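Local coordinates for protein alanine glyoxylate transaminase (Thermococcus litoralis, PDB 2ZC0) that probably transfers the amino group of alanine to glyoxylate with the help of pyridoxal 5'-phosphate, in the manner of its aminotransferase family, at residues Y91-V96 with D226-K231; G122-T127 with G143-G148; G55-E60 with Q284-E289; G344-S349 with S373-I378; G115-D120 with K266-Q271. One frame throughout, in Å; residues are numbered along the deposited sequence.

Contact 1: Y91-V96 with D226-K231; sequences YDHLEV and DIVPLK
His93 lies with its imidazole across the isopropyl group of Val228, joining the loop after helix 78-91 to the loop between strands 210-214 and 239-244. Val228 CG1, anti to its own carbonyl carbon, sits over one face of the ring, 4.0 Å from the centroid and 22° off the normal, a CH-pi contact displaced toward the CG side of the ring. At the far end of the imidazole the carboxylate of Asp226 crosses it at about a right angle, the two planes 72° apart. His93 NE2 and Asp226 OD2 are 3.3 Å apart, but the angle is too poor for a direct hydrogen bond. A water joins them instead, donating a hydrogen bond to Asp226 OD2 at 2.7 Å and taking a weak bond from His93 NE2.

Further along, Asp92 meets the ring of Pro229 obliquely: its OD2 approaches Pro229 CG to 3.4 Å, while Asp92 O rests 3.3 Å from Pro229 CD. Leu94 brings CD1 against Lys231 CG at 3.6 Å, touching only the aliphatic root of that chain; the ammonium runs on to Val239 O, Asp234 and Glu261. Asp92 OD2 is likewise held from outside, by Asn218.

No direct hydrogen bond spans the two loops, so carbon packing and one water carry the contact, and the Asp226 carboxylate would be expected to favour a positively charged His93.

Contact 2: G122-T127 with G143-G148; sequences GDVVIT and GAKIEG
Glu147 and Lys145 on one strand and Thr127 on the other bury the most surface here, where strands 124-127 and 145-148 run parallel, their axes 4.6 Å apart at closest. Glu147 has CG anti to its carbonyl carbon (chi1 -73°), which lays CG against Val124 CG1 at 3.6 Å; the bend at chi2 turns the carboxylate. Its backbone bonds to the two residues flanking Ile126, its partner in register: Glu147 N gives a nearly straight bond to Val125 O (167°), and Glu147 O takes the N-H of Thr127 at 3.0 Å.

Lys145 lies beside Val124, both pointing the same way, with Lys145 CB 3.9 Å from Val124 CG2. Its N-H reaches Asp123 O at 2.7 Å, nearly along the C=O axis, and its own carbonyl accepts Val125 N in the carbonyl plane at 2.8 Å.

Thr127 lies on the other face, with Val125 and Ile146. Its OG1, in the crowded position between N and carbonyl carbon, meets Ile146 CG2 at 3.7 Å, the two side chains crossing at about a right angle.

The pair forms the two strands of a right-handed beta-alpha-beta crossover: helix 133-140 ends in a Schellman motif at Gly143 and packs over Val125, Thr127 and Ile146, helix 158-170 lies against Ile126 and Glu147, and strand 175-180 continues the large mixed sheet beyond strand 124-129.

Contact 3: G55-E60 with Q284-E289; sequences GEIAKE and QYIALE
Helices 55-60 and 284-289 cross at 118° between their N-to-C directions, with the axes of these short segments 9.3 Å apart at closest and the nearest approach of alpha carbons between Ala58 CA and Ile286 CA, at 5.8 Å. Ile57 does most of the reaching. Its CD1 pushes in over the backbone of the other helix, between Ile286 and Glu289 on successive turns: CD1 lies 3.3 Å from Ile286 CA, tighter than usual for two carbons, and 3.4 Å from Glu289 CB. The chi1 and chi2 of Ile57 are 113° and 91°, both away from the usual staggered values, so the tip is modelled in an unusual conformation just where the packing is closest.

Behind that tip, Ile57 CG1 meets Ile286 CG2 at 4.0 Å, the two side chains crossing obliquely. Ile286 has CG1 anti to its carbonyl carbon and continues extended at chi2, which carries CD1 to the methyl of Ala58 at 3.8 Å. Glu289 offers only CB and CG to Ile57; its chain bends at chi2, and its carboxylate has a long, weak ion pair with Arg293, which also makes a salt bridge to Glu60.

No hydrogen bond crosses the interface. Leu54 of helix 51-64 also packs on Ile286, and Leu62 of the third subunit packs on Ala58. This is apolar packing of two steeply crossed helices, with Ala58 at the nearest backbone point, and it joins helix 51-64 to helix 281-292 of the aminotransferase fold beside a subunit interface.

Contact 4: G344-S349 with S373-I378; sequences GADGIS and SGKNAI
Lys375 opens the second segment's part in the contact, at the start of helix 347-357, where Asp346 stands as N-cap; the segment itself turns through a type I beta turn from Gly374 to Ala377, closed by a bond from Ala377 N to Gly374 O. The Lys375 chain leaves the backbone with CG anti to N and stays extended until chi4 (62°), where it bends. This lays its methylenes past the carbonyl oxygens of Ala345 and Gly344, and swings NZ to Asp346 OD1 at 3.3 Å, a salt bridge on the anti lone pair of that oxygen, with the two side chains crossing at about a right angle. The backbone of Lys375 does as much: its O takes the N-H of Gly347 at 2.7 Å, nearly along the C=O axis, so the first residue of the helix is tied to the turn.

Asn376 follows, with CG in the crowded position between N and carbonyl carbon. Its CA makes a CA-H...O contact with Ala345 O, and its side-chain ND2 is bound to Leu341 O, next to strand 336-340. Ala377 begins strand 377-381, which pairs antiparallel with 336-340. Gly347 needs its lack of a side chain here, since a CB would clash with the carbonyl oxygens of Lys375 and Ala377.

Ile378 comes last, with CD1 on Gly347 CA at 3.6 Å. On the cap itself, Asp346 OD2 is gripped twice by Ser349, accepting from OG at 2.9 Å and from N at 2.6 Å, the latter nearly along the C-O axis.

Contact 5: G115-D120 with K266-Q271; sequences GRVLID and KKVLMQ
Val117 presses its CG2 methyl over a face of the Gln271 amide, touching NE2 at 3.4 Å and CD at 3.5 Å. That methyl is anti to the carbonyl carbon, and it also meets Val268 CG2 at 4.1 Å; the other branch, CG1, lies 4.0 Å from Lys267 CB, the two side chains crossing at about a right angle. Gln271 starts with CG in the crowded position between N and carbonyl carbon (chi1 65°) and then runs extended toward helix 106-118, where its NE2 is bound to Leu113 O. This joins the C-terminal ends of helices 106-118 and 262-272 in the large domain of the aminotransferase fold, beside the third and fourth subunits.

Arg116 approaches the oxygen end of the amide: its CB is 3.8 Å from Gln271 OE1, and its guanidinium plane is turned 83° from the amide plane. No direct hydrogen bond links the two residues. A water bridges them, accepting from Arg116 NH2 at 2.9 Å and donating to Gln271 OE1 at 2.6 Å, while NH1 makes a salt bridge with Asp112 of the third subunit. Lys267 sends its ammonium to Ile14 O and Ala11 O of that same subunit.

In the fold
Contacts 2 and 5 touch, centres about 17 Å apart: Ala144 CB meets Ile119 CG2 at 3.8 Å where helix 106-118 leads into strand 124-129. Contacts 3 and 5 are linked by successive helices, 262-272 and 281-292, and both border the third subunit. Along the chain, the segments of contact 1 alternate with those of contact 5. Contact 4 is farthest from contact 3, centres about 43 Å apart, and nearest contact 2, at about 9 Å between nearest atoms. Bound PMP is about 13 Å from the side chains of Asp92 in contact 1 and Arg116 in contact 5, while the side chain of Ile146 in contact 2 is about 5 Å from a bound zinc ion.

Contact 1: Y91-V96 with D226-K231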
# COMPACT_ATOMS: atom_id res chain seq x y z
N TYR A 91 5.91 13.59 38.60
CA TYR A 91 4.60 12.98 38.79
C TYR A 91 4.26 11.69 38.05
O TYR A 91 3.12 11.24 38.12
CB TYR A 91 3.51 14.00 38.48
CG TYR A 91 3.61 15.27 39.29
CD1 TYR A 91 4.05 16.46 38.70
CD2 TYR A 91 3.27 15.29 40.64
CE1 TYR A 91 4.14 17.63 39.44
CE2 TYR A 91 3.35 16.46 41.39
CZ TYR A 91 3.79 17.63 40.78
OH TYR A 91 3.87 18.79 41.51
N ASP A 92 5.22 11.11 37.33
CA ASP A 92 4.94 9.86 36.60
C ASP A 92 6.14 8.91 36.56
O ASP A 92 6.19 8.01 35.71
CB ASP A 92 4.45 10.19 35.18
CG ASP A 92 3.43 9.17 34.64
OD1 ASP A 92 2.66 8.60 35.45
OD2 ASP A 92 3.38 8.95 33.41
N HIS A 93 7.10 9.10 37.47
CA HIS A 93 8.30 8.27 37.53
C HIS A 93 9.00 8.08 36.19
O HIS A 93 9.57 7.01 35.92
CB HIS A 93 7.97 6.88 38.08
CG HIS A 93 7.89 6.83 39.57
ND1 HIS A 93 6.83 7.37 40.28
CD2 HIS A 93 8.75 6.34 40.50
CE1 HIS A 93 7.05 7.21 41.57
NE2 HIS A 93 8.20 6.59 41.73
N LEU A 94 8.99 9.10 35.35
CA LEU A 94 9.62 8.95 34.05
C LEU A 94 10.83 9.83 33.83
O LEU A 94 10.73 11.06 33.84
CB LEU A 94 8.58 9.20 32.96
CG LEU A 94 8.90 8.63 31.58
CD1 LEU A 94 9.36 7.17 31.70
CD2 LEU A 94 7.66 8.75 30.71
N GLU A 95 11.99 9.20 33.64
CA GLU A 95 13.22 9.94 33.39
C GLU A 95 13.39 9.94 31.86
O GLU A 95 13.84 8.95 31.29
CB GLU A 95 14.41 9.24 34.05
CG GLU A 95 15.73 10.01 33.96
CD GLU A 95 15.78 11.22 34.89
OE1 GLU A 95 15.51 11.05 36.10
OE2 GLU A 95 16.10 12.33 34.40
N VAL A 96 13.01 11.03 31.21
CA VAL A 96 13.12 11.13 29.76
C VAL A 96 13.76 12.44 29.34
O VAL A 96 13.56 13.47 29.99
CB VAL A 96 11.72 11.07 29.08
CG1 VAL A 96 10.91 12.29 29.47
CG2 VAL A 96 11.87 11.02 27.57
N ASP A 226 1.90 2.87 44.11
CA ASP A 226 2.90 3.64 43.38
C ASP A 226 3.08 2.90 42.06
O ASP A 226 4.14 2.32 41.80
CB ASP A 226 4.22 3.69 44.17
CG ASP A 226 5.18 4.77 43.66
OD1 ASP A 226 4.77 5.96 43.61
OD2 ASP A 226 6.33 4.44 43.31
N ILE A 227 2.03 2.87 41.24
CA ILE A 227 2.12 2.19 39.97
C ILE A 227 2.91 3.06 39.01
O ILE A 227 2.73 4.28 38.96
CB ILE A 227 0.73 1.92 39.33
CG1 ILE A 227 0.09 3.23 38.87
CG2 ILE A 227 -0.17 1.20 40.33
CD1 ILE A 227 -0.89 3.07 37.74
N VAL A 228 3.81 2.45 38.27
CA VAL A 228 4.62 3.21 37.34
C VAL A 228 4.38 2.74 35.91
O VAL A 228 4.02 1.58 35.67
CB VAL A 228 6.13 3.10 37.68
CG1 VAL A 228 6.35 3.44 39.15
CG2 VAL A 228 6.64 1.70 37.38
N PRO A 229 4.54 3.66 34.95
CA PRO A 229 4.36 3.37 33.52
C PRO A 229 5.32 2.28 33.09
O PRO A 229 6.38 2.10 33.70
CB PRO A 229 4.68 4.70 32.86
CG PRO A 229 4.23 5.70 33.88
CD PRO A 229 4.73 5.10 35.17
N LEU A 230 4.97 1.56 32.04
CA LEU A 230 5.85 0.52 31.51
C LEU A 230 7.13 1.20 31.05
O LEU A 230 8.21 0.63 31.14
CB LEU A 230 5.19 -0.19 30.33
CG LEU A 230 3.83 -0.85 30.52
CD1 LEU A 230 3.19 -1.11 29.16
CD2 LEU A 230 3.99 -2.16 31.30
N LYS A 231 7.02 2.43 30.56
CA LYS A 231 8.19 3.13 30.09
C LYS A 231 9.25 3.34 31.17
O LYS A 231 10.45 3.39 30.87
CB LYS A 231 7.81 4.49 29.48
CG LYS A 231 8.96 5.17 28.76
CD LYS A 231 9.53 4.25 27.70
CE LYS A 231 10.64 4.90 26.89
NZ LYS A 231 11.27 3.88 25.99
O HOH W 1 9.00 4.57 42.97

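Contact 2: G122-T127 with G143-G148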
# COMPACT_ATOMS: atom_id res chain seq x y z
N GLY A 122 -1.74 -4.39 6.31
CA GLY A 122 -1.72 -5.83 6.50
C GLY A 122 -1.08 -6.25 7.82
O GLY A 122 -1.32 -7.34 8.33
N ASP A 123 -0.27 -5.37 8.38
CA ASP A 123 0.38 -5.66 9.66
C ASP A 123 -0.69 -5.94 10.71
O ASP A 123 -1.76 -5.32 10.71
CB ASP A 123 1.19 -4.46 10.16
CG ASP A 123 2.56 -4.34 9.50
OD1 ASP A 123 2.95 -5.21 8.70
OD2 ASP A 123 3.25 -3.34 9.82
N VAL A 124 -0.41 -6.88 11.60
CA VAL A 124 -1.33 -7.19 12.68
C VAL A 124 -0.83 -6.40 13.87
O VAL A 124 0.36 -6.36 14.15
CB VAL A 124 -1.29 -8.68 13.07
CG1 VAL A 124 -1.89 -8.87 14.48
CG2 VAL A 124 -2.05 -9.51 12.05
N VAL A 125 -1.73 -5.72 14.56
CA VAL A 125 -1.34 -4.99 15.75
C VAL A 125 -2.23 -5.55 16.84
O VAL A 125 -3.44 -5.65 16.66
CB VAL A 125 -1.54 -3.46 15.61
CG1 VAL A 125 -2.83 -3.15 14.94
CG2 VAL A 125 -1.51 -2.82 16.97
N ILE A 126 -1.63 -5.96 17.96
CA ILE A 126 -2.41 -6.52 19.04
C ILE A 126 -2.78 -5.45 20.06
O ILE A 126 -1.99 -4.56 20.36
CB ILE A 126 -1.67 -7.74 19.69
CG1 ILE A 126 -2.14 -7.98 21.12
CG2 ILE A 126 -0.19 -7.54 19.63
CD1 ILE A 126 -1.54 -7.03 22.14
N THR A 127 -4.01 -5.54 20.56
CA THR A 127 -4.54 -4.59 21.52
C THR A 127 -5.30 -5.35 22.60
O THR A 127 -5.41 -6.57 22.56
CB THR A 127 -5.55 -3.65 20.86
OG1 THR A 127 -6.71 -4.40 20.49
CG2 THR A 127 -4.95 -3.03 19.60
N GLY A 143 -4.74 0.53 7.42
CA GLY A 143 -4.56 -0.81 6.88
C GLY A 143 -4.20 -1.93 7.86
O GLY A 143 -4.06 -3.07 7.45
N ALA A 144 -4.05 -1.61 9.14
CA ALA A 144 -3.69 -2.62 10.13
C ALA A 144 -4.81 -3.63 10.40
O ALA A 144 -5.99 -3.34 10.19
CB ALA A 144 -3.29 -1.94 11.45
N LYS A 145 -4.41 -4.80 10.89
CA LYS A 145 -5.32 -5.87 11.25
C LYS A 145 -5.27 -5.95 12.78
O LYS A 145 -4.21 -6.18 13.36
CB LYS A 145 -4.84 -7.20 10.66
CG LYS A 145 -5.94 -8.20 10.40
CD LYS A 145 -6.69 -8.61 11.66
CE LYS A 145 -7.88 -9.50 11.30
NZ LYS A 145 -8.73 -9.81 12.48
N ILE A 146 -6.41 -5.78 13.44
CA ILE A 146 -6.43 -5.82 14.89
C ILE A 146 -6.75 -7.17 15.53
O ILE A 146 -7.71 -7.84 15.15
CB ILE A 146 -7.40 -4.74 15.42
CG1 ILE A 146 -6.80 -3.36 15.12
CG2 ILE A 146 -7.66 -4.90 16.92
CD1 ILE A 146 -7.72 -2.24 15.37
N GLU A 147 -5.91 -7.59 16.48
CA GLU A 147 -6.10 -8.84 17.22
C GLU A 147 -6.18 -8.43 18.69
O GLU A 147 -5.19 -7.97 19.26
CB GLU A 147 -4.92 -9.80 17.05
CG GLU A 147 -4.82 -10.49 15.69
CD GLU A 147 -6.01 -11.37 15.37
OE1 GLU A 147 -6.78 -11.73 16.30
OE2 GLU A 147 -6.18 -11.71 14.18
N GLY A 148 -7.35 -8.59 19.29
CA GLY A 148 -7.52 -8.23 20.69
C GLY A 148 -7.16 -9.34 21.67
O GLY A 148 -7.14 -10.51 21.29

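Contact 3: G55-E60 with Q284-E289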
# COMPACT_ATOMS: atom_id res chain seq x y z
N GLY A 55 -7.61 31.49 31.52
CA GLY A 55 -7.97 32.66 30.76
C GLY A 55 -6.94 33.76 30.91
O GLY A 55 -6.44 34.26 29.90
N GLU A 56 -6.60 34.16 32.14
CA GLU A 56 -5.62 35.23 32.32
C GLU A 56 -4.24 34.83 31.81
O GLU A 56 -3.51 35.67 31.30
CB GLU A 56 -5.54 35.70 33.80
CG GLU A 56 -6.22 37.09 34.07
CD GLU A 56 -5.25 38.29 34.10
OE1 GLU A 56 -5.71 39.45 33.92
OE2 GLU A 56 -4.03 38.07 34.33
N ILE A 57 -3.86 33.55 31.95
CA ILE A 57 -2.54 33.15 31.45
C ILE A 57 -2.55 33.23 29.92
O ILE A 57 -1.56 33.62 29.30
CB ILE A 57 -2.13 31.73 31.94
CG1 ILE A 57 -2.06 30.76 30.77
CG2 ILE A 57 -3.09 31.24 32.97
CD1 ILE A 57 -0.69 30.68 30.15
N ALA A 58 -3.69 32.89 29.32
CA ALA A 58 -3.84 32.95 27.87
C ALA A 58 -3.67 34.40 27.41
O ALA A 58 -2.97 34.68 26.44
CB ALA A 58 -5.21 32.41 27.45
N LYS A 59 -4.32 35.32 28.12
CA LYS A 59 -4.24 36.74 27.80
C LYS A 59 -2.80 37.24 27.96
O LYS A 59 -2.29 37.96 27.10
CB LYS A 59 -5.15 37.55 28.72
CG LYS A 59 -5.34 39.01 28.29
CD LYS A 59 -5.38 39.97 29.47
CE LYS A 59 -6.44 39.60 30.49
NZ LYS A 59 -6.38 40.52 31.67
N GLU A 60 -2.18 36.86 29.08
CA GLU A 60 -0.81 37.25 29.39
C GLU A 60 0.14 36.78 28.29
O GLU A 60 0.92 37.56 27.73
CB GLU A 60 -0.38 36.63 30.73
CG GLU A 60 -0.98 37.28 31.98
CD GLU A 60 -0.65 36.50 33.26
OE1 GLU A 60 -0.91 37.03 34.38
OE2 GLU A 60 -0.14 35.36 33.16
N GLN A 284 0.34 25.47 23.65
CA GLN A 284 1.65 25.09 24.16
C GLN A 284 2.11 26.07 25.24
O GLN A 284 2.57 25.67 26.30
CB GLN A 284 2.68 25.05 23.01
CG GLN A 284 2.45 23.96 21.96
CD GLN A 284 3.61 23.85 20.99
OE1 GLN A 284 3.44 24.01 19.77
NE2 GLN A 284 4.80 23.58 21.53
N TYR A 285 1.97 27.36 24.97
CA TYR A 285 2.37 28.38 25.93
C TYR A 285 1.49 28.35 27.18
O TYR A 285 1.99 28.48 28.30
CB TYR A 285 2.36 29.76 25.26
CG TYR A 285 3.66 30.05 24.54
CD1 TYR A 285 4.85 30.19 25.26
CD2 TYR A 285 3.72 30.14 23.15
CE1 TYR A 285 6.06 30.41 24.62
CE2 TYR A 285 4.94 30.36 22.49
CZ TYR A 285 6.10 30.49 23.24
OH TYR A 285 7.32 30.68 22.62
N ILE A 286 0.19 28.15 26.99
CA ILE A 286 -0.73 28.05 28.12
C ILE A 286 -0.27 26.90 29.02
O ILE A 286 -0.24 27.04 30.25
CB ILE A 286 -2.18 27.77 27.67
CG1 ILE A 286 -2.81 29.02 27.04
CG2 ILE A 286 -3.03 27.33 28.86
CD1 ILE A 286 -4.27 28.83 26.66
N ALA A 287 0.08 25.78 28.40
CA ALA A 287 0.54 24.59 29.12
C ALA A 287 1.90 24.81 29.78
O ALA A 287 2.19 24.23 30.83
CB ALA A 287 0.63 23.40 28.15
N LEU A 288 2.72 25.64 29.14
CA LEU A 288 4.05 25.94 29.66
C LEU A 288 3.95 26.72 30.98
O LEU A 288 4.66 26.40 31.94
CB LEU A 288 4.85 26.76 28.64
CG LEU A 288 6.23 27.21 29.11
CD1 LEU A 288 7.08 26.01 29.50
CD2 LEU A 288 6.89 28.00 28.00
N GLU A 289 3.09 27.73 31.00
CA GLU A 289 2.90 28.54 32.21
C GLU A 289 2.20 27.72 33.28
O GLU A 289 2.56 27.77 34.45
CB GLU A 289 2.06 29.78 31.90
CG GLU A 289 2.85 30.91 31.27
CD GLU A 289 4.07 31.28 32.08
OE1 GLU A 289 3.93 31.57 33.29
OE2 GLU A 289 5.19 31.27 31.51

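Contact 4: G344-S349 with S373-I378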
# COMPACT_ATOMS: atom_id res chain seq x y z
N GLY A 344 -26.55 -11.24 26.26
CA GLY A 344 -27.47 -11.35 25.14
C GLY A 344 -28.22 -10.07 24.81
O GLY A 344 -28.74 -9.93 23.70
N ALA A 345 -28.29 -9.15 25.77
CA ALA A 345 -28.99 -7.89 25.59
C ALA A 345 -28.23 -6.94 24.67
O ALA A 345 -27.01 -6.81 24.78
CB ALA A 345 -29.22 -7.22 26.93
N ASP A 346 -28.94 -6.28 23.76
CA ASP A 346 -28.34 -5.35 22.80
C ASP A 346 -28.04 -4.00 23.45
O ASP A 346 -28.95 -3.28 23.87
CB ASP A 346 -29.27 -5.15 21.60
CG ASP A 346 -28.67 -4.22 20.55
OD1 ASP A 346 -28.08 -4.73 19.57
OD2 ASP A 346 -28.77 -2.99 20.71
N GLY A 347 -26.76 -3.64 23.50
CA GLY A 347 -26.37 -2.38 24.10
C GLY A 347 -26.56 -1.13 23.27
O GLY A 347 -26.78 -0.05 23.83
N ILE A 348 -26.47 -1.22 21.95
CA ILE A 348 -26.62 -0.00 21.17
C ILE A 348 -28.07 0.48 21.08
O ILE A 348 -28.32 1.69 21.07
CB ILE A 348 -26.02 -0.14 19.74
CG1 ILE A 348 -27.04 -0.71 18.77
CG2 ILE A 348 -24.78 -1.02 19.77
CD1 ILE A 348 -26.58 -0.61 17.34
N SER A 349 -29.03 -0.44 21.02
CA SER A 349 -30.43 -0.04 20.97
C SER A 349 -30.82 0.52 22.34
O SER A 349 -31.48 1.54 22.44
CB SER A 349 -31.33 -1.24 20.63
OG SER A 349 -31.35 -2.18 21.68
N SER A 373 -17.66 -9.94 20.83
CA SER A 373 -18.04 -9.77 22.23
C SER A 373 -18.47 -8.33 22.51
O SER A 373 -18.30 -7.45 21.67
CB SER A 373 -16.86 -10.11 23.15
OG SER A 373 -16.34 -11.39 22.86
N GLY A 374 -19.01 -8.11 23.71
CA GLY A 374 -19.42 -6.78 24.12
C GLY A 374 -20.80 -6.29 23.73
O GLY A 374 -21.15 -5.15 24.03
N LYS A 375 -21.59 -7.13 23.08
CA LYS A 375 -22.94 -6.75 22.66
C LYS A 375 -23.78 -6.07 23.74
O LYS A 375 -24.60 -5.20 23.44
CB LYS A 375 -23.71 -7.96 22.15
CG LYS A 375 -25.07 -7.60 21.57
CD LYS A 375 -25.87 -8.85 21.23
CE LYS A 375 -27.20 -8.51 20.55
NZ LYS A 375 -27.00 -7.81 19.24
N ASN A 376 -23.58 -6.48 24.99
CA ASN A 376 -24.34 -5.95 26.11
C ASN A 376 -23.60 -4.88 26.90
O ASN A 376 -24.07 -4.45 27.96
CB ASN A 376 -24.72 -7.10 27.05
CG ASN A 376 -23.50 -7.82 27.63
OD1 ASN A 376 -22.60 -8.24 26.89
ND2 ASN A 376 -23.48 -7.98 28.96
N ALA A 377 -22.46 -4.43 26.39
CA ALA A 377 -21.68 -3.43 27.09
C ALA A 377 -22.20 -2.01 26.90
O ALA A 377 -22.78 -1.68 25.87
CB ALA A 377 -20.23 -3.51 26.66
N ILE A 378 -22.00 -1.18 27.91
CA ILE A 378 -22.40 0.22 27.86
C ILE A 378 -21.34 1.01 28.63
O ILE A 378 -21.11 0.75 29.81
CB ILE A 378 -23.79 0.47 28.51
CG1 ILE A 378 -24.91 0.19 27.50
CG2 ILE A 378 -23.89 1.92 28.98
CD1 ILE A 378 -25.19 -1.27 27.26

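Contact 5: G115-D120 with K266-Q271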
# COMPACT_ATOMS: atom_id res chain seq x y z
N GLY A 115 1.31 5.43 13.98
CA GLY A 115 0.79 4.41 13.09
C GLY A 115 1.33 4.57 11.69
O GLY A 115 1.63 3.59 10.99
N ARG A 116 1.47 5.81 11.26
CA ARG A 116 1.96 6.08 9.93
C ARG A 116 3.42 5.65 9.73
O ARG A 116 3.80 5.24 8.64
CB ARG A 116 1.77 7.56 9.61
CG ARG A 116 0.31 7.95 9.63
CD ARG A 116 0.13 9.39 9.19
NE ARG A 116 0.93 9.64 7.99
CZ ARG A 116 0.72 10.61 7.12
NH1 ARG A 116 -0.29 11.46 7.31
NH2 ARG A 116 1.53 10.72 6.07
N VAL A 117 4.21 5.70 10.78
CA VAL A 117 5.60 5.32 10.69
C VAL A 117 5.84 3.85 11.02
O VAL A 117 6.84 3.27 10.61
CB VAL A 117 6.45 6.17 11.66
CG1 VAL A 117 7.83 5.56 11.83
CG2 VAL A 117 6.56 7.60 11.15
N LEU A 118 4.90 3.25 11.75
CA LEU A 118 5.08 1.88 12.18
C LEU A 118 4.20 0.82 11.54
O LEU A 118 4.49 -0.37 11.66
CB LEU A 118 4.93 1.82 13.71
CG LEU A 118 5.91 2.67 14.53
CD1 LEU A 118 5.54 2.55 16.01
CD2 LEU A 118 7.34 2.20 14.30
N ILE A 119 3.15 1.22 10.83
CA ILE A 119 2.26 0.25 10.22
C ILE A 119 2.28 0.17 8.69
O ILE A 119 2.12 1.17 8.01
CB ILE A 119 0.81 0.53 10.63
CG1 ILE A 119 0.67 0.45 12.15
CG2 ILE A 119 -0.13 -0.46 9.96
CD1 ILE A 119 -0.62 1.00 12.63
N ASP A 120 2.50 -1.03 8.15
CA ASP A 120 2.43 -1.24 6.71
C ASP A 120 1.07 -1.94 6.55
O ASP A 120 0.69 -2.77 7.38
CB ASP A 120 3.54 -2.18 6.20
CG ASP A 120 4.84 -1.45 5.85
OD1 ASP A 120 4.81 -0.49 5.04
OD2 ASP A 120 5.91 -1.85 6.36
N LYS A 266 13.24 9.90 14.88
CA LYS A 266 13.73 10.65 13.71
C LYS A 266 12.67 10.74 12.61
O LYS A 266 12.41 11.81 12.06
CB LYS A 266 15.00 9.99 13.15
CG LYS A 266 15.64 10.68 11.95
CD LYS A 266 16.64 9.74 11.25
CE LYS A 266 17.55 10.47 10.25
NZ LYS A 266 18.60 11.31 10.91
N LYS A 267 12.05 9.60 12.30
CA LYS A 267 11.03 9.56 11.27
C LYS A 267 9.71 10.19 11.70
O LYS A 267 9.00 10.76 10.89
CB LYS A 267 10.78 8.12 10.81
CG LYS A 267 11.86 7.61 9.87
CD LYS A 267 11.96 8.55 8.65
CE LYS A 267 13.04 8.09 7.69
NZ LYS A 267 12.51 8.06 6.29
N VAL A 268 9.37 10.07 12.97
CA VAL A 268 8.13 10.68 13.42
C VAL A 268 8.26 12.19 13.29
O VAL A 268 7.29 12.88 13.02
CB VAL A 268 7.83 10.36 14.87
CG1 VAL A 268 6.73 11.28 15.38
CG2 VAL A 268 7.41 8.90 14.99
N LEU A 269 9.47 12.69 13.50
CA LEU A 269 9.75 14.11 13.42
C LEU A 269 9.82 14.60 11.96
O LEU A 269 9.28 15.65 11.64
CB LEU A 269 11.08 14.38 14.14
CG LEU A 269 11.15 15.45 15.24
CD1 LEU A 269 9.90 15.43 16.12
CD2 LEU A 269 12.41 15.20 16.08
N MET A 270 10.48 13.84 11.08
CA MET A 270 10.61 14.19 9.66
C MET A 270 9.27 14.34 8.97
O MET A 270 9.12 15.19 8.10
CB MET A 270 11.40 13.14 8.89
CG MET A 270 12.91 13.18 9.00
SD MET A 270 13.65 12.03 7.76
CE MET A 270 15.39 12.17 8.19
N GLN A 271 8.31 13.49 9.32
CA GLN A 271 7.00 13.55 8.68
C GLN A 271 6.03 14.57 9.27
O GLN A 271 5.11 15.01 8.58
CB GLN A 271 6.32 12.18 8.71
CG GLN A 271 5.99 11.69 10.11
CD GLN A 271 4.96 10.56 10.16
OE1 GLN A 271 4.63 9.95 9.14
NE2 GLN A 271 4.47 10.27 11.36
O HOH W 2 4.13 9.64 6.63